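PDB 5E1V: polyketide synthase PksL from Bacillus subtilis, which probably dehydrates beta-hydroxyacyl chains through its monomeric dehydratase domain during trans-AT polyketide (bacillaene) synthesis. Local coordinates for residues Leu11-Asn15 against Pro16-His20; His21-Gly25 against Gln26-Pro30; Val136-Asp139 against Asp140-Glu143. One frame throughout, in Å; residues are numbered along the deposited sequence.

Contact 1. Residues Leu11-Asn15 against Pro16-His20; sequences LSLKN and PFIYH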
ATOM      1  N   LEU A  11       6.533  -6.512  15.031  1.00 18.89           N
ATOM      2  CA  LEU A  11       6.551  -6.959  13.639  1.00 17.40           C
ATOM      3  C   LEU A  11       7.668  -7.995  13.495  1.00 18.83           C
ATOM      4  O   LEU A  11       8.829  -7.740  13.909  1.00 17.75           O
ATOM      5  CB  LEU A  11       6.805  -5.793  12.746  1.00 18.46           C
ATOM      6  CG  LEU A  11       5.658  -4.768  12.830  1.00 17.40           C
ATOM      7  CD1 LEU A  11       6.068  -3.519  12.060  1.00 17.81           C
ATOM      8  CD2 LEU A  11       4.412  -5.350  12.261  1.00 16.94           C
ATOM      9  N   SER A  12       7.274  -9.140  12.950  1.00 15.30           N
ATOM     10  CA  SER A  12       8.172 -10.327  12.867  1.00 16.76           C
ATOM     11  C   SER A  12       7.631 -11.213  11.707  1.00 15.48           C
ATOM     12  O   SER A  12       6.643 -10.866  11.073  1.00 11.63           O
ATOM     13  CB  SER A  12       8.149 -11.062  14.199  1.00 17.31           C
ATOM     14  OG  SER A  12       6.981 -11.849  14.297  1.00 18.41           O
ATOM     15  N   LEU A  13       8.256 -12.374  11.451  1.00 15.54           N
ATOM     16  CA  LEU A  13       7.742 -13.359  10.530  1.00 15.61           C
ATOM     17  C   LEU A  13       6.407 -14.005  10.927  1.00 15.21           C
ATOM     18  O   LEU A  13       5.793 -14.707  10.150  1.00 16.15           O
ATOM     19  CB  LEU A  13       8.832 -14.468  10.306  1.00 17.04           C
ATOM     20  CG  LEU A  13       9.853 -14.164   9.202  1.00 17.13           C
ATOM     21  CD1 LEU A  13      10.653 -12.883   9.386  1.00 19.70           C
ATOM     22  CD2 LEU A  13      10.840 -15.370   9.094  1.00 17.97           C
ATOM     23  N   LYS A  14       5.926 -13.720  12.108  1.00 15.89           N
ATOM     24  CA  LYS A  14       4.594 -14.176  12.532  1.00 18.21           C
ATOM     25  C   LYS A  14       3.498 -13.363  11.855  1.00 17.94           C
ATOM     26  O   LYS A  14       2.396 -13.802  11.804  1.00 15.42           O
ATOM     27  CB  LYS A  14       4.419 -14.025  14.038  1.00 21.05           C
ATOM     28  CG  LYS A  14       5.279 -15.044  14.800  1.00 25.68           C
ATOM     29  CD  LYS A  14       4.555 -15.677  15.970  1.00 31.23           C
ATOM     30  CE  LYS A  14       5.271 -16.930  16.471  1.00 33.71           C
ATOM     31  NZ  LYS A  14       6.524 -16.598  17.173  1.00 35.21           N
ATOM     32  N   ASN A  15       3.835 -12.167  11.390  1.00 17.97           N
ATOM     33  CA  ASN A  15       2.940 -11.313  10.667  1.00 15.50           C
ATOM     34  C   ASN A  15       2.845 -11.851   9.256  1.00 17.44           C
ATOM     35  O   ASN A  15       3.869 -12.030   8.578  1.00 16.51           O
ATOM     36  CB  ASN A  15       3.531  -9.884  10.626  1.00 15.86           C
ATOM     37  CG  ASN A  15       2.688  -8.907   9.848  1.00 15.36           C
ATOM     38  OD1 ASN A  15       2.506  -8.986   8.623  1.00 14.08           O
ATOM     39  ND2 ASN A  15       2.256  -7.870  10.554  1.00 16.54           N
ATOM     40  N   PRO A  16       1.608 -12.096   8.772  1.00 19.59           N
ATOM     41  CA  PRO A  16       1.509 -12.762   7.470  1.00 19.23           C
ATOM     42  C   PRO A  16       1.973 -11.896   6.304  1.00 20.95           C
ATOM     43  O   PRO A  16       2.362 -12.475   5.267  1.00 22.58           O
ATOM     44  CB  PRO A  16       0.025 -13.112   7.368  1.00 22.63           C
ATOM     45  CG  PRO A  16      -0.668 -12.108   8.187  1.00 22.35           C
ATOM     46  CD  PRO A  16       0.285 -11.690   9.287  1.00 21.32           C
ATOM     47  N   PHE A  17       1.921 -10.546   6.422  1.00 16.04           N
ATOM     48  CA  PHE A  17       2.416  -9.727   5.310  1.00 16.38           C
ATOM     49  C   PHE A  17       3.941  -9.848   5.202  1.00 16.20           C
ATOM     50  O   PHE A  17       4.478  -9.958   4.138  1.00 22.17           O
ATOM     51  CB  PHE A  17       1.983  -8.252   5.490  1.00 15.45           C
ATOM     52  CG  PHE A  17       0.466  -8.076   5.581  1.00 14.83           C
ATOM     53  CD1 PHE A  17      -0.335  -8.314   4.503  1.00 14.72           C
ATOM     54  CD2 PHE A  17      -0.149  -7.762   6.788  1.00 15.28           C
ATOM     55  CE1 PHE A  17      -1.753  -8.146   4.537  1.00 13.08           C
ATOM     56  CE2 PHE A  17      -1.554  -7.640   6.857  1.00 16.99           C
ATOM     57  CZ  PHE A  17      -2.352  -7.856   5.706  1.00 14.76           C
ATOM     58  N   ILE A  18       4.620  -9.877   6.337  1.00 15.58           N
ATOM     59  CA  ILE A  18       6.040  -9.985   6.345  1.00 16.10           C
ATOM     60  C   ILE A  18       6.451 -11.385   5.897  1.00 16.94           C
ATOM     61  O   ILE A  18       7.352 -11.547   5.162  1.00 15.34           O
ATOM     62  CB  ILE A  18       6.609  -9.623   7.730  1.00 15.62           C
ATOM     63  CG1 ILE A  18       6.280  -8.156   8.101  1.00 15.26           C
ATOM     64  CG2 ILE A  18       8.074  -9.788   7.808  1.00 15.03           C
ATOM     65  CD1 ILE A  18       6.760  -7.733   9.449  1.00 14.52           C
ATOM     66  N   TYR A  19       5.820 -12.408   6.430  1.00 16.99           N
ATOM     67  CA  TYR A  19       6.230 -13.722   6.076  1.00 17.51           C
ATOM     68  C   TYR A  19       6.085 -13.987   4.609  1.00 19.56           C
ATOM     69  O   TYR A  19       6.962 -14.675   4.014  1.00 21.35           O
ATOM     70  CB  TYR A  19       5.439 -14.710   6.906  1.00 18.12           C
ATOM     71  CG  TYR A  19       5.867 -16.119   6.735  1.00 19.66           C
ATOM     72  CD1 TYR A  19       6.754 -16.694   7.605  1.00 20.20           C
ATOM     73  CD2 TYR A  19       5.307 -16.927   5.735  1.00 23.55           C
ATOM     74  CE1 TYR A  19       7.154 -18.030   7.460  1.00 22.01           C
ATOM     75  CE2 TYR A  19       5.685 -18.279   5.585  1.00 21.94           C
ATOM     76  CZ  TYR A  19       6.611 -18.832   6.443  1.00 23.25           C
ATOM     77  OH  TYR A  19       6.994 -20.223   6.326  1.00 18.91           O
ATOM     78  N   HIS A  20       5.059 -13.424   3.986  1.00 16.99           N
ATOM     79  CA  HIS A  20       4.683 -13.739   2.591  1.00 19.41           C
ATOM     80  C   HIS A  20       5.101 -12.641   1.587  1.00 17.85           C
ATOM     81  O   HIS A  20       4.615 -12.591   0.446  1.00 17.68           O
ATOM     82  CB  HIS A  20       3.178 -14.009   2.494  1.00 18.00           C
ATOM     83  CG  HIS A  20       2.770 -15.299   3.140  1.00 18.85           C
ATOM     84  ND1 HIS A  20       3.204 -16.524   2.659  1.00 21.57           N
ATOM     85  CD2 HIS A  20       2.141 -15.570   4.315  1.00 19.49           C
ATOM     86  CE1 HIS A  20       2.757 -17.499   3.440  1.00 18.36           C
ATOM     87  NE2 HIS A  20       2.095 -16.954   4.441  1.00 18.65           N
TER

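Contact 2. Residues His21-Gly25 against Gln26-Pro30; sequences HVVYG and QNVLP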
ATOM      1  N   HIS A  21       6.055 -11.823   1.999  1.00 17.42           N
ATOM      2  CA  HIS A  21       6.513 -10.772   1.127  1.00 16.43           C
ATOM      3  C   HIS A  21       7.992 -10.667   1.222  1.00 16.94           C
ATOM      4  O   HIS A  21       8.521 -10.176   2.208  1.00 17.26           O
ATOM      5  CB  HIS A  21       5.848  -9.429   1.513  1.00 14.59           C
ATOM      6  CG  HIS A  21       6.162  -8.314   0.568  1.00 14.77           C
ATOM      7  ND1 HIS A  21       7.052  -7.325   0.877  1.00 15.08           N
ATOM      8  CD2 HIS A  21       5.697  -8.027  -0.676  1.00 16.80           C
ATOM      9  CE1 HIS A  21       7.092  -6.438  -0.113  1.00 16.68           C
ATOM     10  NE2 HIS A  21       6.293  -6.854  -1.076  1.00 18.71           N
ATOM     11  N   VAL A  22       8.674 -11.158   0.171  1.00 20.93           N
ATOM     12  CA  VAL A  22      10.140 -11.343   0.194  1.00 20.99           C
ATOM     13  C   VAL A  22      10.728 -10.537  -0.924  1.00 20.65           C
ATOM     14  O   VAL A  22      10.341 -10.701  -2.073  1.00 23.24           O
ATOM     15  CB  VAL A  22      10.543 -12.830   0.006  1.00 22.53           C
ATOM     16  CG1 VAL A  22      12.065 -12.999   0.060  1.00 24.17           C
ATOM     17  CG2 VAL A  22       9.924 -13.718   1.077  1.00 23.15           C
ATOM     18  N   VAL A  23      11.718  -9.734  -0.599  1.00 20.01           N
ATOM     19  CA  VAL A  23      12.372  -8.817  -1.538  1.00 20.86           C
ATOM     20  C   VAL A  23      13.911  -8.992  -1.521  1.00 18.81           C
ATOM     21  O   VAL A  23      14.584  -8.721  -0.514  1.00 21.32           O
ATOM     22  CB  VAL A  23      12.079  -7.345  -1.152  1.00 21.91           C
ATOM     23  CG1 VAL A  23      12.832  -6.335  -2.024  1.00 24.41           C
ATOM     24  CG2 VAL A  23      10.565  -7.055  -1.133  1.00 21.72           C
ATOM     25  N   TYR A  24      14.471  -9.421  -2.640  1.00 23.77           N
ATOM     26  CA  TYR A  24      15.908  -9.805  -2.710  1.00 25.60           C
ATOM     27  C   TYR A  24      16.260 -10.718  -1.522  1.00 25.68           C
ATOM     28  O   TYR A  24      17.169 -10.449  -0.762  1.00 28.70           O
ATOM     29  CB  TYR A  24      16.797  -8.561  -2.755  1.00 25.06           C
ATOM     30  CG  TYR A  24      16.653  -7.767  -4.000  1.00 28.09           C
ATOM     31  CD1 TYR A  24      16.838  -8.349  -5.239  1.00 27.26           C
ATOM     32  CD2 TYR A  24      16.330  -6.430  -3.961  1.00 26.78           C
ATOM     33  CE1 TYR A  24      16.695  -7.628  -6.403  1.00 25.86           C
ATOM     34  CE2 TYR A  24      16.206  -5.700  -5.128  1.00 28.62           C
ATOM     35  CZ  TYR A  24      16.395  -6.309  -6.355  1.00 29.63           C
ATOM     36  OH  TYR A  24      16.232  -5.591  -7.535  1.00 29.22           O
ATOM     37  N   GLY A  25      15.473 -11.781  -1.398  1.00 28.90           N
ATOM     38  CA  GLY A  25      15.470 -12.699  -0.284  1.00 28.36           C
ATOM     39  C   GLY A  25      15.286 -12.242   1.162  1.00 26.36           C
ATOM     40  O   GLY A  25      15.492 -13.031   2.073  1.00 26.67           O
ATOM     41  N   GLN A  26      14.863 -11.016   1.426  1.00 22.88           N
ATOM     42  CA  GLN A  26      14.585 -10.611   2.823  1.00 24.26           C
ATOM     43  C   GLN A  26      13.085 -10.399   3.037  1.00 20.45           C
ATOM     44  O   GLN A  26      12.415  -9.887   2.151  1.00 18.75           O
ATOM     45  CB  GLN A  26      15.298  -9.286   3.128  1.00 30.33           C
ATOM     46  CG  GLN A  26      16.721  -9.282   2.599  1.00 33.01           C
ATOM     47  CD  GLN A  26      17.589  -8.175   3.191  1.00 42.12           C
ATOM     48  OE1 GLN A  26      18.417  -7.580   2.480  1.00 48.69           O
ATOM     49  NE2 GLN A  26      17.429  -7.903   4.486  1.00 44.06           N
ATOM     50  N   ASN A  27      12.557 -10.800   4.193  1.00 17.15           N
ATOM     51  CA  ASN A  27      11.122 -10.582   4.480  1.00 17.72           C
ATOM     52  C   ASN A  27      10.922  -9.084   4.759  1.00 16.03           C
ATOM     53  O   ASN A  27      11.628  -8.536   5.613  1.00 22.48           O
ATOM     54  CB  ASN A  27      10.699 -11.458   5.689  1.00 15.69           C
ATOM     55  CG  ASN A  27      10.685 -12.907   5.340  1.00 17.28           C
ATOM     56  OD1 ASN A  27       9.699 -13.441   4.806  1.00 18.21           O
ATOM     57  ND2 ASN A  27      11.801 -13.520   5.482  1.00 14.58           N
ATOM     58  N   VAL A  28       9.971  -8.417   4.096  1.00 15.27           N
ATOM     59  CA  VAL A  28       9.794  -7.010   4.209  1.00 17.04           C
ATOM     60  C   VAL A  28       8.338  -6.675   4.406  1.00 16.23           C
ATOM     61  O   VAL A  28       7.461  -7.181   3.708  1.00 14.94           O
ATOM     62  CB  VAL A  28      10.228  -6.323   2.854  1.00 19.74           C
ATOM     63  CG1 VAL A  28       9.808  -4.860   2.785  1.00 22.47           C
ATOM     64  CG2 VAL A  28      11.684  -6.382   2.701  1.00 18.11           C
ATOM     65  N   LEU A  29       8.046  -5.843   5.371  1.00 17.64           N
ATOM     66  CA  LEU A  29       6.710  -5.304   5.429  1.00 18.23           C
ATOM     67  C   LEU A  29       6.448  -4.401   4.178  1.00 17.83           C
ATOM     68  O   LEU A  29       7.171  -3.407   3.985  1.00 18.67           O
ATOM     69  CB  LEU A  29       6.539  -4.505   6.715  1.00 18.54           C
ATOM     70  CG  LEU A  29       5.109  -3.982   6.835  1.00 20.65           C
ATOM     71  CD1 LEU A  29       4.044  -5.058   7.030  1.00 21.13           C
ATOM     72  CD2 LEU A  29       4.964  -2.867   7.832  1.00 21.19           C
ATOM     73  N   PRO A  30       5.447  -4.733   3.364  1.00 15.46           N
ATOM     74  CA  PRO A  30       5.231  -3.848   2.216  1.00 16.17           C
ATOM     75  C   PRO A  30       5.001  -2.429   2.690  1.00 14.72           C
ATOM     76  O   PRO A  30       4.295  -2.149   3.661  1.00 13.65           O
ATOM     77  CB  PRO A  30       4.000  -4.440   1.477  1.00 17.40           C
ATOM     78  CG  PRO A  30       3.823  -5.800   2.034  1.00 16.64           C
ATOM     79  CD  PRO A  30       4.423  -5.787   3.423  1.00 17.37           C
TER

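Contact 3. Residues Val136-Asp139 against Asp140-Glu143; sequences VQLD and DVYE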
ATOM      1  N   VAL A 136      -4.547  -9.303 -18.931  1.00 33.98           N
ATOM      2  CA  VAL A 136      -3.457 -10.004 -18.316  1.00 36.17           C
ATOM      3  C   VAL A 136      -3.961 -10.589 -16.981  1.00 41.19           C
ATOM      4  O   VAL A 136      -4.457  -9.856 -16.114  1.00 41.32           O
ATOM      5  CB  VAL A 136      -2.219  -9.081 -18.115  1.00 40.23           C
ATOM      6  CG1 VAL A 136      -1.022  -9.869 -17.562  1.00 39.74           C
ATOM      7  CG2 VAL A 136      -1.833  -8.404 -19.418  1.00 38.70           C
ATOM      8  N   GLN A 137      -3.864 -11.908 -16.812  1.00 42.27           N
ATOM      9  CA  GLN A 137      -4.135 -12.502 -15.501  1.00 42.00           C
ATOM     10  C   GLN A 137      -3.018 -12.067 -14.505  1.00 35.81           C
ATOM     11  O   GLN A 137      -1.841 -11.959 -14.827  1.00 34.83           O
ATOM     12  CB  GLN A 137      -4.312 -14.029 -15.580  1.00 41.48           C
ATOM     13  CG  GLN A 137      -5.309 -14.622 -14.564  1.00 47.23           C
ATOM     14  CD  GLN A 137      -6.787 -14.279 -14.833  1.00 52.63           C
ATOM     15  OE1 GLN A 137      -7.210 -14.086 -15.985  1.00 55.42           O
ATOM     16  NE2 GLN A 137      -7.588 -14.214 -13.759  1.00 51.75           N
ATOM     17  N   LEU A 138      -3.419 -11.779 -13.284  1.00 35.12           N
ATOM     18  CA  LEU A 138      -2.512 -11.243 -12.323  1.00 32.22           C
ATOM     19  C   LEU A 138      -1.432 -12.255 -11.901  1.00 34.59           C
ATOM     20  O   LEU A 138      -0.267 -11.888 -11.662  1.00 35.60           O
ATOM     21  CB  LEU A 138      -3.315 -10.716 -11.129  1.00 31.43           C
ATOM     22  CG  LEU A 138      -2.547  -9.694 -10.272  1.00 35.45           C
ATOM     23  CD1 LEU A 138      -2.427  -8.336 -10.968  1.00 33.94           C
ATOM     24  CD2 LEU A 138      -3.192  -9.476  -8.918  1.00 34.37           C
ATOM     25  N   ASP A 139      -1.752 -13.534 -11.867  1.00 33.23           N
ATOM     26  CA  ASP A 139      -0.671 -14.507 -11.640  1.00 34.04           C
ATOM     27  C   ASP A 139       0.522 -14.362 -12.557  1.00 34.84           C
ATOM     28  O   ASP A 139       1.673 -14.633 -12.161  1.00 31.47           O
ATOM     29  CB  ASP A 139      -1.183 -15.892 -11.828  1.00 36.44           C
ATOM     30  CG  ASP A 139      -2.052 -16.299 -10.757  1.00 38.94           C
ATOM     31  OD1 ASP A 139      -1.843 -15.794  -9.625  1.00 44.94           O
ATOM     32  OD2 ASP A 139      -2.926 -17.156 -11.036  1.00 42.36           O
ATOM     33  N   ASP A 140       0.265 -13.970 -13.796  1.00 32.41           N
ATOM     34  CA  ASP A 140       1.360 -13.765 -14.742  1.00 31.50           C
ATOM     35  C   ASP A 140       2.215 -12.567 -14.400  1.00 31.69           C
ATOM     36  O   ASP A 140       3.401 -12.541 -14.698  1.00 31.45           O
ATOM     37  CB  ASP A 140       0.811 -13.631 -16.169  1.00 34.63           C
ATOM     38  CG  ASP A 140       0.113 -14.924 -16.644  1.00 39.64           C
ATOM     39  OD1 ASP A 140       0.571 -16.025 -16.254  1.00 43.51           O
ATOM     40  OD2 ASP A 140      -0.883 -14.833 -17.381  1.00 46.04           O
ATOM     41  N   VAL A 141       1.615 -11.576 -13.746  1.00 33.91           N
ATOM     42  CA  VAL A 141       2.343 -10.392 -13.338  1.00 29.64           C
ATOM     43  C   VAL A 141       3.161 -10.770 -12.102  1.00 29.51           C
ATOM     44  O   VAL A 141       4.318 -10.417 -12.018  1.00 26.93           O
ATOM     45  CB  VAL A 141       1.380  -9.237 -13.059  1.00 31.46           C
ATOM     46  CG1 VAL A 141       2.132  -7.928 -12.846  1.00 32.41           C
ATOM     47  CG2 VAL A 141       0.456  -9.097 -14.247  1.00 28.46           C
ATOM     48  N   TYR A 142       2.557 -11.518 -11.175  1.00 25.33           N
ATOM     49  CA  TYR A 142       3.306 -11.987  -9.999  1.00 25.95           C
ATOM     50  C   TYR A 142       4.442 -12.920 -10.477  1.00 30.10           C
ATOM     51  O   TYR A 142       5.507 -12.951  -9.866  1.00 24.57           O
ATOM     52  CB  TYR A 142       2.418 -12.743  -9.030  1.00 25.21           C
ATOM     53  CG  TYR A 142       1.560 -11.848  -8.111  1.00 22.78           C
ATOM     54  CD1 TYR A 142       2.156 -10.898  -7.267  1.00 23.52           C
ATOM     55  CD2 TYR A 142       0.200 -11.976  -8.060  1.00 22.45           C
ATOM     56  CE1 TYR A 142       1.386 -10.055  -6.450  1.00 21.83           C
ATOM     57  CE2 TYR A 142      -0.568 -11.151  -7.231  1.00 22.19           C
ATOM     58  CZ  TYR A 142       0.031 -10.192  -6.435  1.00 24.10           C
ATOM     59  OH  TYR A 142      -0.767  -9.423  -5.613  1.00 22.24           O
ATOM     60  N   GLU A 143       4.220 -13.632 -11.598  1.00 31.97           N
ATOM     61  CA  GLU A 143       5.287 -14.472 -12.200  1.00 34.73           C
ATOM     62  C   GLU A 143       6.488 -13.620 -12.553  1.00 31.06           C
ATOM     63  O   GLU A 143       7.641 -13.925 -12.180  1.00 34.49           O
ATOM     64  CB  GLU A 143       4.748 -15.180 -13.453  1.00 39.80           C
ATOM     65  CG  GLU A 143       5.301 -16.560 -13.729  1.00 45.65           C
ATOM     66  CD  GLU A 143       4.623 -17.214 -14.949  1.00 47.72           C
ATOM     67  OE1 GLU A 143       4.065 -16.498 -15.812  1.00 44.04           O
ATOM     68  OE2 GLU A 143       4.653 -18.457 -15.053  1.00 52.37           O
TER

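Contact 1. Residues Leu11-Asn15 against Pro16-His20
Ile18 is the bump that fills the hollow formed by Leu11, Ser12 and Leu13. Its chain runs straight from CA to CD1 (chi2 178°), which carries CD1 to Leu11 CB at 3.8 Å. The same methyl lies 3.5 Å from Ser12 O. The two branches straddle the Ser12 carbonyl, CD1 toward Leu11 and CG2 toward Leu13, where Ile18 CG2 meets Leu13 CD1 more loosely, at 4.3 Å. One residue on, Tyr19 sits against the backbone of Leu13, with Tyr19 CB 3.3 Å from Leu13 O. The chain makes a type I beta turn from Ser12 to Asn15, with an ST turn in which Ser12 OG accepts from Lys14 N. It delivers Asn15 to the N-cap of the short helix 16-19. With CG anti to its own N (chi1 178°), the Asn15 amide folds back over the helix start. Asn15 OD1 then takes Ile18 N at 3.2 Å, with the donor tilted from the carbonyl plane. Phe17 N adds a weak, bent bond to Asn15 OD1 at 2.8 Å. The Asn15 backbone is used too: Tyr19 N donates to Asn15 O at 2.9 Å, nearly straight at 169°. Leu29 of strand 26-29 covers Phe17 and Ile18, and the Phe17 ring meets Tyr155 edge-to-face.

Contact 2. Residues His21-Gly25 against Gln26-Pro30
The His21 ring lies flat against Pro30. Pro30 CG stands over the centre of one ring face, 3.7 Å from the centroid and 11° off the normal, a CH-pi contact. The two side chains run alongside one another, pointing opposite ways. At the ring edge, His21 ND1 donates to Val28 O at 2.9 Å. The bond is bent at the hydrogen. ND1 also approaches from above the carbonyl plane of Val28, 37° out of it, and the oxygen is tilted from the ring plane. Face and edge together fix the ring rotation. Its placement follows from the first torsion, which sets CG anti to the backbone N (chi1 -174°) and swings the imidazole across to the partner strand. The spacing of His21, Gly25 and Pro30 fits the HxxxGxxxxP motif of polyketide synthase dehydratases, which supplies the active-site histidine in relatives. Here the motif is a tight beta hairpin with a type I' turn from Val23 to Gln26, and Tyr24 and Gly25 both have positive phi. Val23 and Gln26 form the hydrogen-bonded pair, with Val23 N to Gln26 O at 2.8 Å and Gln26 N to Val23 O at 3.0 Å. Val22 and Asn27 form the non-hydrogen-bonded pair, their side chains on the face away from those of Val23 and Gln26. Val28 N reaches His21 O at 3.0 Å. Val23 and Val28 lie slantwise to each other, with Val23 CB 4.0 Å from Val28 CG2. The Tyr24 hydroxyl is hydrogen-bonded to Leu214 N, and the His21 ring also meets His152 edge-to-face.

Contact 3. Residues Val136-Asp139 against Asp140-Glu143
Tyr142 leans back over Leu138, one helical turn earlier. Its CB lies 3.7 Å from Asp139 O. With CG anti to the carbonyl carbon (chi1 -80°), the ring then rises beside the Leu138 backbone. Tyr142 CD2 is 3.6 Å from Leu138 O. The next atom, Tyr142 CE2, makes the main apolar touch, 3.5 Å from Leu138 CD2. Asp139 CA comes to the ring at its edge. At the tip, Tyr142 OH passes the same Leu138 methyl and is hydrogen-bonded to Ala158 N, so both ends of the ring are held. At the base of the side chain, the backbone is tied by Tyr142 N to Leu138 O at 2.9 Å and 169°, and by Glu143 N to Asp139 O at 2.8 Å. Asp140 N gives Gln137 O only a weak bond. Val136 and Val141 meet roughly perpendicular, with Val136 CG1 3.7 Å from Val141 CG2. Ile162 of strand 159-165 and Val198 of helix 190-203 pack on Val141. Asp139 and Asp140 lie in the first turn, where their charges would probably suit the amino end of the helix. The arrangement is a direct strand-to-helix junction, in which strand 134-137, at the edge of the second hot dog unit, runs straight into helix 138-147.

Overall arrangement
Contacts 1 and 2 are neighbours, with centres about 10 Å apart. Helix 16-19 of contact 1 runs on through His20 to the first strand of the hairpin in contact 2, and it packs on the second. Ile18 CG1 lies 3.9 Å from Leu29 CB, and Leu13 CD1 lies 4.0 Å from Asn27 CB. Contact 3 belongs to the other hot dog half of the domain. Its centre is about 23 Å from that of contact 1 and about 19 Å from that of contact 2. Its nearest atoms to contact 2 are about 7 Å away. His152 bridges this gap, its ring meeting both His21 and Tyr142. As in related dehydratases, His21 of contact 2 is probably the catalytic histidine, so contact 1 borders the active-site hairpin.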